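ABC transporter, solute-binding protein (Staphylococcus aureus, PDB 6LKL) is a solute-binding lipoprotein of an ABC transporter that binds alpha-D-glucose 6-phosphate and may bind thiamine compounds. Local coordinates at residues V2-S7 / R51-M56; L13-L18 / H26-I31; Y73-V78 / K232-L237. All coordinates share one frame; numbering follows the deposited sequence.

Contact 1: residues V2-S7 / R51-M56; sequences VLTVYS and RGDVFM
Backbone bonds zip V2-S7 to R51-M56 in parallel. Y6 sends its N to V54 O (2.8 Å) and takes M56 N on its own carbonyl, with 2.7 Å between M56 N and Y6 O. One residue pair earlier the pattern changes: T4 O accepts from both D53 N and V54 N.

Side chains add three polar links. D53 OD2 turns its anti lone pair to T4 N at 3.1 Å, and a water lies between that oxygen and V2 O; the other carboxylate oxygen, OD1, is held by H227 N and N223. With CG beside the backbone N (chi1 -51°), the Y6 ring runs back toward R51 and G52, its OH accepting G52 N at 2.7 Å while also bonding E46. S7 OG donates a hydrogen bond to M56 O at 2.9 Å and is also bonded to Y9 N.

The two strands are parallel neighbours within a mixed sheet, in an alpha/beta lobe of the periplasmic-binding-protein fold; strand 29-33 flanks 3-7, and 213-221 runs antiparallel to 54-56.

Apolar contacts divide between the faces. On the face that carries V5 and V54, V5 CG1 packs on M56 CB at 3.7 Å, beneath helices 11-25 and 230-237. On the face of Y6 and F55, Y6 CB sits over the F55 ring, 4.1 Å from its centroid, whereas the two rings are near parallel but slid apart. F55 continues onto L39, L40 and L43 of helix 36-44.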
ATOM      1  N   VAL A   2      25.698  -5.011 -10.346  1.00 34.73           N
ATOM      2  CA  VAL A   2      24.452  -4.257 -10.260  1.00 36.46           C
ATOM      3  C   VAL A   2      23.567  -4.798  -9.143  1.00 28.69           C
ATOM      4  O   VAL A   2      23.383  -6.012  -8.997  1.00 29.45           O
ATOM      5  CB  VAL A   2      23.730  -4.292 -11.620  1.00 30.98           C
ATOM      6  CG1 VAL A   2      22.316  -3.741 -11.514  1.00 32.16           C
ATOM      7  CG2 VAL A   2      24.522  -3.492 -12.643  1.00 34.10           C
ATOM      8  N   LEU A   3      22.994  -3.877  -8.369  1.00 27.56           N
ATOM      9  CA  LEU A   3      22.044  -4.199  -7.310  1.00 25.34           C
ATOM     10  C   LEU A   3      20.632  -4.073  -7.872  1.00 27.06           C
ATOM     11  O   LEU A   3      20.228  -2.990  -8.304  1.00 24.86           O
ATOM     12  CB  LEU A   3      22.249  -3.261  -6.118  1.00 28.20           C
ATOM     13  CG  LEU A   3      21.230  -3.241  -4.978  1.00 25.85           C
ATOM     14  CD1 LEU A   3      21.176  -4.564  -4.248  1.00 31.25           C
ATOM     15  CD2 LEU A   3      21.574  -2.120  -4.010  1.00 30.37           C
ATOM     16  N   THR A   4      19.887  -5.174  -7.871  1.00 24.95           N
ATOM     17  CA  THR A   4      18.592  -5.236  -8.538  1.00 30.40           C
ATOM     18  C   THR A   4      17.469  -5.120  -7.514  1.00 28.78           C
ATOM     19  O   THR A   4      17.450  -5.852  -6.518  1.00 28.45           O
ATOM     20  CB  THR A   4      18.459  -6.538  -9.331  1.00 28.98           C
ATOM     21  OG1 THR A   4      19.499  -6.604 -10.314  1.00 33.18           O
ATOM     22  CG2 THR A   4      17.115  -6.600 -10.037  1.00 34.18           C
ATOM     23  N   VAL A   5      16.539  -4.201  -7.765  1.00 28.06           N
ATOM     24  CA  VAL A   5      15.441  -3.897  -6.853  1.00 29.01           C
ATOM     25  C   VAL A   5      14.123  -4.128  -7.586  1.00 30.05           C
ATOM     26  O   VAL A   5      13.883  -3.528  -8.642  1.00 27.50           O
ATOM     27  CB  VAL A   5      15.530  -2.452  -6.331  1.00 23.32           C
ATOM     28  CG1 VAL A   5      14.343  -2.117  -5.446  1.00 24.60           C
ATOM     29  CG2 VAL A   5      16.828  -2.238  -5.569  1.00 26.13           C
ATOM     30  N   TYR A   6      13.276  -4.997  -7.034  1.00 26.88           N
ATOM     31  CA  TYR A   6      11.875  -5.061  -7.437  1.00 25.98           C
ATOM     32  C   TYR A   6      11.095  -3.983  -6.697  1.00 27.77           C
ATOM     33  O   TYR A   6      11.235  -3.841  -5.479  1.00 22.45           O
ATOM     34  CB  TYR A   6      11.253  -6.420  -7.114  1.00 29.29           C
ATOM     35  CG  TYR A   6      12.005  -7.647  -7.581  1.00 27.48           C
ATOM     36  CD1 TYR A   6      13.035  -8.182  -6.823  1.00 26.91           C
ATOM     37  CD2 TYR A   6      11.649  -8.296  -8.756  1.00 28.21           C
ATOM     38  CE1 TYR A   6      13.707  -9.316  -7.233  1.00 27.27           C
ATOM     39  CE2 TYR A   6      12.315  -9.429  -9.175  1.00 29.02           C
ATOM     40  CZ  TYR A   6      13.343  -9.936  -8.410  1.00 33.06           C
ATOM     41  OH  TYR A   6      14.010 -11.066  -8.827  1.00 28.19           O
ATOM     42  N   SER A   7      10.258  -3.233  -7.420  1.00 20.83           N
ATOM     43  CA  SER A   7       9.428  -2.237  -6.752  1.00 21.86           C
ATOM     44  C   SER A   7       8.120  -1.976  -7.492  1.00 24.20           C
ATOM     45  O   SER A   7       8.151  -1.739  -8.711  1.00 25.37           O
ATOM     46  CB  SER A   7      10.193  -0.923  -6.597  1.00 26.46           C
ATOM     47  OG  SER A   7       9.400   0.045  -5.930  1.00 25.28           O
ATOM     48  N   ARG A  51      17.406 -14.050  -9.898  1.00 35.67           N
ATOM     49  CA  ARG A  51      16.623 -13.182  -9.031  1.00 36.00           C
ATOM     50  C   ARG A  51      17.406 -11.936  -8.637  1.00 30.14           C
ATOM     51  O   ARG A  51      18.626 -11.967  -8.460  1.00 33.33           O
ATOM     52  CB  ARG A  51      16.207 -13.927  -7.769  1.00 36.76           C
ATOM     53  CG  ARG A  51      15.011 -14.829  -7.947  1.00 35.82           C
ATOM     54  CD  ARG A  51      14.688 -15.553  -6.660  1.00 35.45           C
ATOM     55  NE  ARG A  51      13.610 -16.514  -6.852  1.00 39.43           N
ATOM     56  CZ  ARG A  51      13.162 -17.337  -5.913  1.00 35.56           C
ATOM     57  NH1 ARG A  51      13.698 -17.325  -4.698  1.00 34.02           N
ATOM     58  NH2 ARG A  51      12.172 -18.173  -6.192  1.00 40.77           N
ATOM     59  N   GLY A  52      16.680 -10.833  -8.488  1.00 31.50           N
ATOM     60  CA  GLY A  52      17.232  -9.630  -7.909  1.00 28.47           C
ATOM     61  C   GLY A  52      17.430  -9.772  -6.409  1.00 28.14           C
ATOM     62  O   GLY A  52      17.266 -10.838  -5.814  1.00 21.75           O
ATOM     63  N   ASP A  53      17.764  -8.646  -5.783  1.00 25.60           N
ATOM     64  CA  ASP A  53      18.283  -8.635  -4.421  1.00 28.70           C
ATOM     65  C   ASP A  53      17.305  -8.113  -3.380  1.00 23.38           C
ATOM     66  O   ASP A  53      17.313  -8.597  -2.248  1.00 24.71           O
ATOM     67  CB  ASP A  53      19.557  -7.786  -4.366  1.00 29.54           C
ATOM     68  CG  ASP A  53      20.631  -8.293  -5.301  1.00 31.60           C
ATOM     69  OD1 ASP A  53      21.228  -9.349  -5.005  1.00 28.86           O
ATOM     70  OD2 ASP A  53      20.865  -7.644  -6.342  1.00 32.15           O
ATOM     71  N   VAL A  54      16.476  -7.128  -3.719  1.00 24.25           N
ATOM     72  CA  VAL A  54      15.633  -6.450  -2.740  1.00 25.55           C
ATOM     73  C   VAL A  54      14.256  -6.233  -3.347  1.00 23.68           C
ATOM     74  O   VAL A  54      14.132  -5.875  -4.524  1.00 28.11           O
ATOM     75  CB  VAL A  54      16.245  -5.103  -2.298  1.00 25.14           C
ATOM     76  CG1 VAL A  54      15.343  -4.398  -1.289  1.00 23.52           C
ATOM     77  CG2 VAL A  54      17.629  -5.307  -1.720  1.00 25.45           C
ATOM     78  N   PHE A  55      13.219  -6.460  -2.543  1.00 23.99           N
ATOM     79  CA  PHE A  55      11.850  -6.089  -2.890  1.00 21.07           C
ATOM     80  C   PHE A  55      11.494  -4.860  -2.063  1.00 18.85           C
ATOM     81  O   PHE A  55      11.403  -4.937  -0.833  1.00 25.41           O
ATOM     82  CB  PHE A  55      10.874  -7.234  -2.630  1.00 25.21           C
ATOM     83  CG  PHE A  55       9.608  -7.134  -3.433  1.00 25.38           C
ATOM     84  CD1 PHE A  55       8.722  -6.090  -3.222  1.00 21.72           C
ATOM     85  CD2 PHE A  55       9.303  -8.079  -4.396  1.00 23.71           C
ATOM     86  CE1 PHE A  55       7.558  -5.989  -3.963  1.00 24.92           C
ATOM     87  CE2 PHE A  55       8.137  -7.984  -5.138  1.00 21.28           C
ATOM     88  CZ  PHE A  55       7.266  -6.940  -4.920  1.00 21.67           C
ATOM     89  N   MET A  56      11.287  -3.734  -2.740  1.00 21.41           N
ATOM     90  CA  MET A  56      11.103  -2.437  -2.099  1.00 24.17           C
ATOM     91  C   MET A  56       9.694  -1.935  -2.388  1.00 23.85           C
ATOM     92  O   MET A  56       9.374  -1.598  -3.534  1.00 24.22           O
ATOM     93  CB  MET A  56      12.145  -1.444  -2.609  1.00 29.69           C
ATOM     94  CG  MET A  56      11.974  -0.027  -2.090  1.00 26.07           C
ATOM     95  SD  MET A  56      13.019   1.142  -2.974  1.00 29.25           S
ATOM     96  CE  MET A  56      12.472   2.678  -2.235  1.00 38.83           C
TER
HETATM   97  O   HOH W   1      22.921  -8.255  -7.807  1.00 34.12           O

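Contact 2: residues L13-L18 / H26-I31; sequences LIRPIL and HVKIEI
I31 and R15 bury the most surface here, and they meet by sliding past one another in opposite directions. The CD1 methyl of I31 lies over one face of the R15 guanidinium, 3.4 Å from R15 NE, so the flat cationic group rests on an aliphatic branch. R15 starts from an unusual first torsion (chi1 -102°) and bends again at chi2, which carries the guanidinium across from the helix to the strand.

There its NH2 donates to I29 O at 2.8 Å, with an N-H...O angle of 168°. The acceptor lies at the guanidinium edge, only 2° out of the plane, but the donor comes from above the I29 carbonyl plane and not along a lone pair. This bond and the methyl over the face together limit how the group can turn. R15 NH1 and K28 NZ, 3.9 Å apart, converge on E22 OE2, which forms a salt bridge with each and also accepts I29 N; its negative charge probably steadies the two cations side by side. N19 gives R15 NH1 a further partner.

The same I31 methyl is also the apolar hub. I14 and L18 each reach it tip to tip, I14 CD1 at 4.0 Å from I31 CD1 and L18 CD1 at 3.9 Å from it. I29, the third large contributor, crosses L18 at about a right angle, placing its CD1 3.9 Å from L18 CB.

Helix 11-25 and strand 29-33 are the last two elements of a beta-alpha-beta unit that begins with strand 3-7. The helix runs almost antiparallel to the strand, I29 goes on to touch L3 and V5 of strand 3-7, and L18 also meets L233 of helix 230-237.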
ATOM      1  N   LEU A  13       9.296   8.259  -8.889  1.00 38.79           N
ATOM      2  CA  LEU A  13       9.199   8.684  -7.495  1.00 42.99           C
ATOM      3  C   LEU A  13      10.294   8.111  -6.606  1.00 46.50           C
ATOM      4  O   LEU A  13      10.629   8.726  -5.586  1.00 38.13           O
ATOM      5  CB  LEU A  13       7.844   8.284  -6.902  1.00 46.78           C
ATOM      6  CG  LEU A  13       6.568   8.710  -7.628  1.00 55.11           C
ATOM      7  CD1 LEU A  13       5.370   8.166  -6.872  1.00 54.82           C
ATOM      8  CD2 LEU A  13       6.480  10.223  -7.740  1.00 52.07           C
ATOM      9  N   ILE A  14      10.862   6.957  -6.960  1.00 36.64           N
ATOM     10  CA  ILE A  14      11.911   6.346  -6.149  1.00 43.44           C
ATOM     11  C   ILE A  14      13.314   6.626  -6.682  1.00 39.18           C
ATOM     12  O   ILE A  14      14.285   6.496  -5.921  1.00 35.87           O
ATOM     13  CB  ILE A  14      11.694   4.821  -6.013  1.00 33.47           C
ATOM     14  CG1 ILE A  14      11.546   4.164  -7.391  1.00 37.07           C
ATOM     15  CG2 ILE A  14      10.482   4.536  -5.128  1.00 36.75           C
ATOM     16  CD1 ILE A  14      11.429   2.648  -7.355  1.00 43.16           C
ATOM     17  N   ARG A  15      13.446   7.036  -7.917  1.00 38.76           N
ATOM     18  CA  ARG A  15      14.747   7.248  -8.497  1.00 42.21           C
ATOM     19  C   ARG A  15      15.618   8.255  -7.793  1.00 41.28           C
ATOM     20  O   ARG A  15      16.760   8.001  -7.622  1.00 37.30           O
ATOM     21  CB  ARG A  15      14.658   7.580  -9.962  1.00 37.27           C
ATOM     22  CG  ARG A  15      14.979   6.427 -10.846  1.00 40.71           C
ATOM     23  CD  ARG A  15      16.409   6.010 -10.707  1.00 39.91           C
ATOM     24  NE  ARG A  15      16.596   4.677 -11.198  1.00 46.89           N
ATOM     25  CZ  ARG A  15      17.629   3.924 -10.941  1.00 33.15           C
ATOM     26  NH1 ARG A  15      18.582   4.376 -10.210  1.00 40.41           N
ATOM     27  NH2 ARG A  15      17.692   2.740 -11.429  1.00 35.29           N
ATOM     28  N   PRO A  16      15.087   9.395  -7.407  1.00 40.60           N
ATOM     29  CA  PRO A  16      15.926  10.361  -6.680  1.00 38.69           C
ATOM     30  C   PRO A  16      16.466   9.805  -5.376  1.00 39.02           C
ATOM     31  O   PRO A  16      17.616  10.074  -5.009  1.00 33.82           O
ATOM     32  CB  PRO A  16      14.971  11.541  -6.452  1.00 42.30           C
ATOM     33  CG  PRO A  16      13.983  11.433  -7.570  1.00 38.58           C
ATOM     34  CD  PRO A  16      13.767   9.959  -7.734  1.00 41.91           C
ATOM     35  N   ILE A  17      15.658   9.019  -4.665  1.00 37.28           N
ATOM     36  CA  ILE A  17      16.084   8.482  -3.379  1.00 33.91           C
ATOM     37  C   ILE A  17      17.168   7.432  -3.582  1.00 34.22           C
ATOM     38  O   ILE A  17      18.185   7.419  -2.880  1.00 40.38           O
ATOM     39  CB  ILE A  17      14.875   7.910  -2.614  1.00 38.76           C
ATOM     40  CG1 ILE A  17      13.860   9.011  -2.266  1.00 45.54           C
ATOM     41  CG2 ILE A  17      15.322   7.184  -1.345  1.00 38.59           C
ATOM     42  CD1 ILE A  17      12.897   9.395  -3.395  1.00 56.97           C
ATOM     43  N   LEU A  18      16.964   6.532  -4.546  1.00 30.97           N
ATOM     44  CA  LEU A  18      17.943   5.484  -4.802  1.00 40.56           C
ATOM     45  C   LEU A  18      19.203   6.028  -5.470  1.00 35.72           C
ATOM     46  O   LEU A  18      20.293   5.485  -5.259  1.00 33.26           O
ATOM     47  CB  LEU A  18      17.311   4.384  -5.656  1.00 30.59           C
ATOM     48  CG  LEU A  18      16.130   3.646  -5.012  1.00 29.93           C
ATOM     49  CD1 LEU A  18      15.540   2.622  -5.973  1.00 28.75           C
ATOM     50  CD2 LEU A  18      16.521   2.979  -3.699  1.00 34.81           C
ATOM     51  N   HIS A  26      28.525   3.766  -4.274  1.00 28.49           N
ATOM     52  CA  HIS A  26      29.250   3.424  -5.497  1.00 28.39           C
ATOM     53  C   HIS A  26      28.740   2.109  -6.084  1.00 31.90           C
ATOM     54  O   HIS A  26      29.474   1.135  -6.266  1.00 31.91           O
ATOM     55  CB  HIS A  26      30.753   3.370  -5.227  1.00 30.37           C
ATOM     56  CG  HIS A  26      31.245   4.521  -4.410  1.00 26.44           C
ATOM     57  ND1 HIS A  26      31.496   5.762  -4.952  1.00 33.45           N
ATOM     58  CD2 HIS A  26      31.487   4.633  -3.083  1.00 35.10           C
ATOM     59  CE1 HIS A  26      31.894   6.583  -3.998  1.00 30.57           C
ATOM     60  NE2 HIS A  26      31.897   5.924  -2.854  1.00 35.80           N
ATOM     61  N   VAL A  27      27.442   2.106  -6.373  1.00 25.52           N
ATOM     62  CA  VAL A  27      26.762   0.936  -6.909  1.00 25.68           C
ATOM     63  C   VAL A  27      25.631   1.429  -7.798  1.00 24.54           C
ATOM     64  O   VAL A  27      25.021   2.469  -7.536  1.00 31.78           O
ATOM     65  CB  VAL A  27      26.241   0.019  -5.775  1.00 29.55           C
ATOM     66  CG1 VAL A  27      25.198   0.741  -4.927  1.00 31.03           C
ATOM     67  CG2 VAL A  27      25.691  -1.285  -6.336  1.00 32.44           C
ATOM     68  N   LYS A  28      25.362   0.684  -8.861  1.00 24.30           N
ATOM     69  CA  LYS A  28      24.251   0.978  -9.753  1.00 30.78           C
ATOM     70  C   LYS A  28      23.056   0.132  -9.344  1.00 30.62           C
ATOM     71  O   LYS A  28      23.197  -1.070  -9.094  1.00 28.54           O
ATOM     72  CB  LYS A  28      24.623   0.702 -11.211  1.00 37.33           C
ATOM     73  CG  LYS A  28      23.699   1.370 -12.233  1.00 59.93           C
ATOM     74  CD  LYS A  28      23.848   2.889 -12.250  1.00 59.06           C
ATOM     75  CE  LYS A  28      22.837   3.542 -13.184  1.00 57.50           C
ATOM     76  NZ  LYS A  28      21.430   3.394 -12.711  1.00 52.40           N
ATOM     77  N   ILE A  29      21.887   0.759  -9.275  1.00 34.33           N
ATOM     78  CA  ILE A  29      20.648   0.061  -8.960  1.00 29.26           C
ATOM     79  C   ILE A  29      19.849  -0.101 -10.243  1.00 27.38           C
ATOM     80  O   ILE A  29      19.695   0.853 -11.016  1.00 32.56           O
ATOM     81  CB  ILE A  29      19.837   0.805  -7.884  1.00 30.20           C
ATOM     82  CG1 ILE A  29      20.507   0.639  -6.519  1.00 25.06           C
ATOM     83  CG2 ILE A  29      18.389   0.299  -7.836  1.00 32.09           C
ATOM     84  CD1 ILE A  29      19.906   1.484  -5.416  1.00 27.84           C
ATOM     85  N   GLU A  30      19.349  -1.309 -10.469  1.00 27.45           N
ATOM     86  CA  GLU A  30      18.391  -1.589 -11.526  1.00 34.09           C
ATOM     87  C   GLU A  30      17.043  -1.876 -10.885  1.00 30.51           C
ATOM     88  O   GLU A  30      16.961  -2.600  -9.888  1.00 30.28           O
ATOM     89  CB  GLU A  30      18.848  -2.779 -12.375  1.00 35.62           C
ATOM     90  CG  GLU A  30      17.867  -3.217 -13.455  1.00 53.85           C
ATOM     91  CD  GLU A  30      18.149  -4.618 -13.965  1.00 70.42           C
ATOM     92  OE1 GLU A  30      18.866  -5.376 -13.277  1.00 59.09           O
ATOM     93  OE2 GLU A  30      17.644  -4.968 -15.054  1.00 84.22           O
ATOM     94  N   ILE A  31      15.990  -1.294 -11.449  1.00 32.31           N
ATOM     95  CA  ILE A  31      14.645  -1.399 -10.902  1.00 33.14           C
ATOM     96  C   ILE A  31      13.797  -2.224 -11.858  1.00 35.44           C
ATOM     97  O   ILE A  31      13.714  -1.911 -13.053  1.00 34.35           O
ATOM     98  CB  ILE A  31      14.022  -0.011 -10.674  1.00 31.78           C
ATOM     99  CG1 ILE A  31      14.938   0.850  -9.798  1.00 32.75           C
ATOM    100  CG2 ILE A  31      12.653  -0.156 -10.016  1.00 31.06           C
ATOM    101  CD1 ILE A  31      14.560   2.318  -9.762  1.00 37.32           C
TER

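Contact 3: residues Y73-V78 / K232-L237; sequences YQDTSV and KLVQYL
The loop that follows strand 70-71 lies along helix 230-237, and Y73, D75 and T76 of the loop meet V234 and Q235 of the helix. Y73 extends its ring toward the helix with CG anti to the backbone N (chi1 170°), which brings the phenol oxygen beside Q235. The amide NE2 of Q235 donates to Y73 OH at 3.2 Å, with an N-H...O angle of 162°. The oxygen lies close to the amide plane, and ring and amide planes are only 21° apart, so the two flat groups meet edge on, nearly coplanar, although the side chains cross at about a right angle. Further back from the hydroxyl, also at the ring edge, V234 CG1 packs 3.8 Å from Y73 CE2.

D75 fits in beside them. Its OD1 is 3.2 Å from Q235 CG and also approaches V234 CG1, both of them carbons. The other oxygen, OD2, turns back into the loop: it accepts S77 OG at 2.7 Å on its anti lone pair, and S77 N at 3.1 Å from above the carboxylate plane. T238, just past the helix segment, gives OD2 another hydrogen bond through its hydroxyl, so this oxygen ties the loop to the helix end as well. T76 crosses Q235 at about a right angle, OG1 being 3.7 Å from Q235 CG.

V234 also packs on I218 and L220 of strand 213-221, and Y73 on L220 and T93, so the contact closes over the sheet. The hydrogen bond from S77 N to D75 OD2, two residues back, defines an Asx turn.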
ATOM      1  N   TYR A  73      15.595 -11.237   7.781  1.00 35.17           N
ATOM      2  CA  TYR A  73      16.490 -10.135   8.104  1.00 33.24           C
ATOM      3  C   TYR A  73      15.776  -9.186   9.052  1.00 36.55           C
ATOM      4  O   TYR A  73      14.655  -8.758   8.767  1.00 27.51           O
ATOM      5  CB  TYR A  73      16.929  -9.397   6.835  1.00 29.30           C
ATOM      6  CG  TYR A  73      17.666  -8.098   7.085  1.00 33.29           C
ATOM      7  CD1 TYR A  73      18.930  -8.088   7.658  1.00 32.00           C
ATOM      8  CD2 TYR A  73      17.098  -6.880   6.735  1.00 38.93           C
ATOM      9  CE1 TYR A  73      19.605  -6.899   7.882  1.00 32.48           C
ATOM     10  CE2 TYR A  73      17.766  -5.688   6.953  1.00 33.80           C
ATOM     11  CZ  TYR A  73      19.018  -5.703   7.527  1.00 37.48           C
ATOM     12  OH  TYR A  73      19.684  -4.520   7.745  1.00 45.56           O
ATOM     13  N   GLN A  74      16.423  -8.864  10.171  1.00 35.17           N
ATOM     14  CA  GLN A  74      15.893  -7.901  11.126  1.00 38.39           C
ATOM     15  C   GLN A  74      16.743  -6.642  11.044  1.00 42.65           C
ATOM     16  O   GLN A  74      17.938  -6.671  11.359  1.00 37.36           O
ATOM     17  CB  GLN A  74      15.870  -8.457  12.549  1.00 50.51           C
ATOM     18  CG  GLN A  74      15.467  -7.415  13.588  1.00 52.16           C
ATOM     19  CD  GLN A  74      15.110  -8.022  14.933  1.00 62.33           C
ATOM     20  OE1 GLN A  74      14.046  -8.624  15.087  1.00 70.59           O
ATOM     21  NE2 GLN A  74      15.980  -7.845  15.917  1.00 55.15           N
ATOM     22  N   ASP A  75      16.118  -5.548  10.631  1.00 40.73           N
ATOM     23  CA  ASP A  75      16.833  -4.312  10.366  1.00 39.68           C
ATOM     24  C   ASP A  75      17.273  -3.646  11.666  1.00 44.65           C
ATOM     25  O   ASP A  75      16.643  -3.793  12.716  1.00 40.43           O
ATOM     26  CB  ASP A  75      15.948  -3.362   9.558  1.00 43.60           C
ATOM     27  CG  ASP A  75      16.687  -2.120   9.104  1.00 38.62           C
ATOM     28  OD1 ASP A  75      17.765  -2.258   8.486  1.00 44.72           O
ATOM     29  OD2 ASP A  75      16.188  -1.008   9.368  1.00 48.58           O
ATOM     30  N   THR A  76      18.390  -2.922  11.583  1.00 53.20           N
ATOM     31  CA  THR A  76      18.868  -2.138  12.717  1.00 52.12           C
ATOM     32  C   THR A  76      17.776  -1.227  13.269  1.00 51.27           C
ATOM     33  O   THR A  76      17.661  -1.044  14.486  1.00 47.75           O
ATOM     34  CB  THR A  76      20.079  -1.307  12.289  1.00 54.11           C
ATOM     35  OG1 THR A  76      19.728  -0.502  11.155  1.00 51.29           O
ATOM     36  CG2 THR A  76      21.253  -2.202  11.923  1.00 50.55           C
ATOM     37  N   SER A  77      16.968  -0.641  12.384  1.00 49.69           N
ATOM     38  CA  SER A  77      15.998   0.387  12.750  1.00 50.51           C
ATOM     39  C   SER A  77      14.783  -0.136  13.511  1.00 37.02           C
ATOM     40  O   SER A  77      13.954   0.686  13.918  1.00 42.19           O
ATOM     41  CB  SER A  77      15.518   1.101  11.486  1.00 45.74           C
ATOM     42  OG  SER A  77      14.479   0.369  10.856  1.00 39.21           O
ATOM     43  N   VAL A  78      14.636  -1.445  13.725  1.00 32.70           N
ATOM     44  CA  VAL A  78      13.341  -1.967  14.161  1.00 43.59           C
ATOM     45  C   VAL A  78      12.982  -1.445  15.547  1.00 47.05           C
ATOM     46  O   VAL A  78      11.821  -1.115  15.815  1.00 39.93           O
ATOM     47  CB  VAL A  78      13.320  -3.508  14.113  1.00 52.68           C
ATOM     48  CG1 VAL A  78      13.454  -3.995  12.676  1.00 49.00           C
ATOM     49  CG2 VAL A  78      14.403  -4.105  15.006  1.00 57.03           C
ATOM     50  N   LYS A 232      22.571  -2.676   3.385  1.00 28.98           N
ATOM     51  CA  LYS A 232      22.751  -1.234   3.523  1.00 21.42           C
ATOM     52  C   LYS A 232      21.640  -0.454   2.834  1.00 22.84           C
ATOM     53  O   LYS A 232      21.304   0.653   3.269  1.00 24.09           O
ATOM     54  CB  LYS A 232      24.104  -0.801   2.964  1.00 26.90           C
ATOM     55  CG  LYS A 232      25.249  -0.909   3.948  1.00 31.66           C
ATOM     56  CD  LYS A 232      26.567  -0.610   3.260  1.00 42.83           C
ATOM     57  CE  LYS A 232      27.641  -0.181   4.246  1.00 44.03           C
ATOM     58  NZ  LYS A 232      28.790   0.441   3.535  1.00 54.12           N
ATOM     59  N   LEU A 233      21.079  -0.985   1.746  1.00 20.68           N
ATOM     60  CA  LEU A 233      19.954  -0.307   1.113  1.00 25.98           C
ATOM     61  C   LEU A 233      18.743  -0.288   2.040  1.00 22.36           C
ATOM     62  O   LEU A 233      18.066   0.738   2.165  1.00 22.31           O
ATOM     63  CB  LEU A 233      19.610  -0.972  -0.220  1.00 21.11           C
ATOM     64  CG  LEU A 233      18.406  -0.391  -0.973  1.00 21.71           C
ATOM     65  CD1 LEU A 233      18.556   1.108  -1.188  1.00 21.06           C
ATOM     66  CD2 LEU A 233      18.211  -1.092  -2.305  1.00 23.86           C
ATOM     67  N   VAL A 234      18.466  -1.409   2.711  1.00 20.71           N
ATOM     68  CA  VAL A 234      17.358  -1.450   3.662  1.00 22.58           C
ATOM     69  C   VAL A 234      17.599  -0.461   4.796  1.00 29.36           C
ATOM     70  O   VAL A 234      16.717   0.331   5.152  1.00 27.16           O
ATOM     71  CB  VAL A 234      17.156  -2.877   4.201  1.00 21.51           C
ATOM     72  CG1 VAL A 234      15.933  -2.928   5.114  1.00 21.38           C
ATOM     73  CG2 VAL A 234      17.013  -3.873   3.059  1.00 22.56           C
ATOM     74  N   GLN A 235      18.799  -0.491   5.381  1.00 25.78           N
ATOM     75  CA  GLN A 235      19.112   0.431   6.468  1.00 25.86           C
ATOM     76  C   GLN A 235      18.995   1.874   6.005  1.00 23.98           C
ATOM     77  O   GLN A 235      18.520   2.740   6.750  1.00 26.89           O
ATOM     78  CB  GLN A 235      20.515   0.155   7.008  1.00 25.14           C
ATOM     79  CG  GLN A 235      20.683  -1.229   7.616  1.00 39.39           C
ATOM     80  CD  GLN A 235      22.139  -1.621   7.797  1.00 46.20           C
ATOM     81  OE1 GLN A 235      23.036  -0.779   7.728  1.00 47.83           O
ATOM     82  NE2 GLN A 235      22.379  -2.904   8.042  1.00 45.94           N
ATOM     83  N   TYR A 236      19.426   2.150   4.774  1.00 22.79           N
ATOM     84  CA  TYR A 236      19.304   3.492   4.219  1.00 26.02           C
ATOM     85  C   TYR A 236      17.841   3.912   4.100  1.00 27.47           C
ATOM     86  O   TYR A 236      17.478   5.034   4.468  1.00 28.98           O
ATOM     87  CB  TYR A 236      20.009   3.537   2.862  1.00 23.73           C
ATOM     88  CG  TYR A 236      19.766   4.780   2.047  1.00 25.13           C
ATOM     89  CD1 TYR A 236      20.486   5.943   2.285  1.00 32.59           C
ATOM     90  CD2 TYR A 236      18.842   4.782   1.012  1.00 25.26           C
ATOM     91  CE1 TYR A 236      20.273   7.080   1.529  1.00 26.53           C
ATOM     92  CE2 TYR A 236      18.624   5.911   0.255  1.00 30.99           C
ATOM     93  CZ  TYR A 236      19.343   7.056   0.516  1.00 30.71           C
ATOM     94  OH  TYR A 236      19.126   8.180  -0.243  1.00 35.09           O
ATOM     95  N   LEU A 237      16.984   3.019   3.597  1.00 23.62           N
ATOM     96  CA  LEU A 237      15.588   3.373   3.359  1.00 24.35           C
ATOM     97  C   LEU A 237      14.795   3.513   4.652  1.00 21.12           C
ATOM     98  O   LEU A 237      13.786   4.224   4.667  1.00 27.62           O
ATOM     99  CB  LEU A 237      14.924   2.332   2.461  1.00 19.04           C
ATOM    100  CG  LEU A 237      15.385   2.301   1.000  1.00 21.33           C
ATOM    101  CD1 LEU A 237      14.773   1.108   0.295  1.00 25.70           C
ATOM    102  CD2 LEU A 237      15.054   3.599   0.260  1.00 26.59           C
TER

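Contacts 1 and 2 have centres about 10 Å apart and share a sheet: strand 3-7 lies between 29-33 and 54-56, with V5 N and L3 O paired to E30. Along the chain contact 2 is nested inside the loop that contact 1 closes, while contact 3 opens later, joining parts 154 residues apart, with its centre about 15 and 16 Å from the other two. Helix 230-237 links all three: L233 packs on L3, V5 and L18, L237 on M56 and I17, and Y236 OH lies 2.9 Å from I17 O. All three thus build the same lobe, whose sheet brings F55 near the glucose 6-phosphate residues T36 and G58.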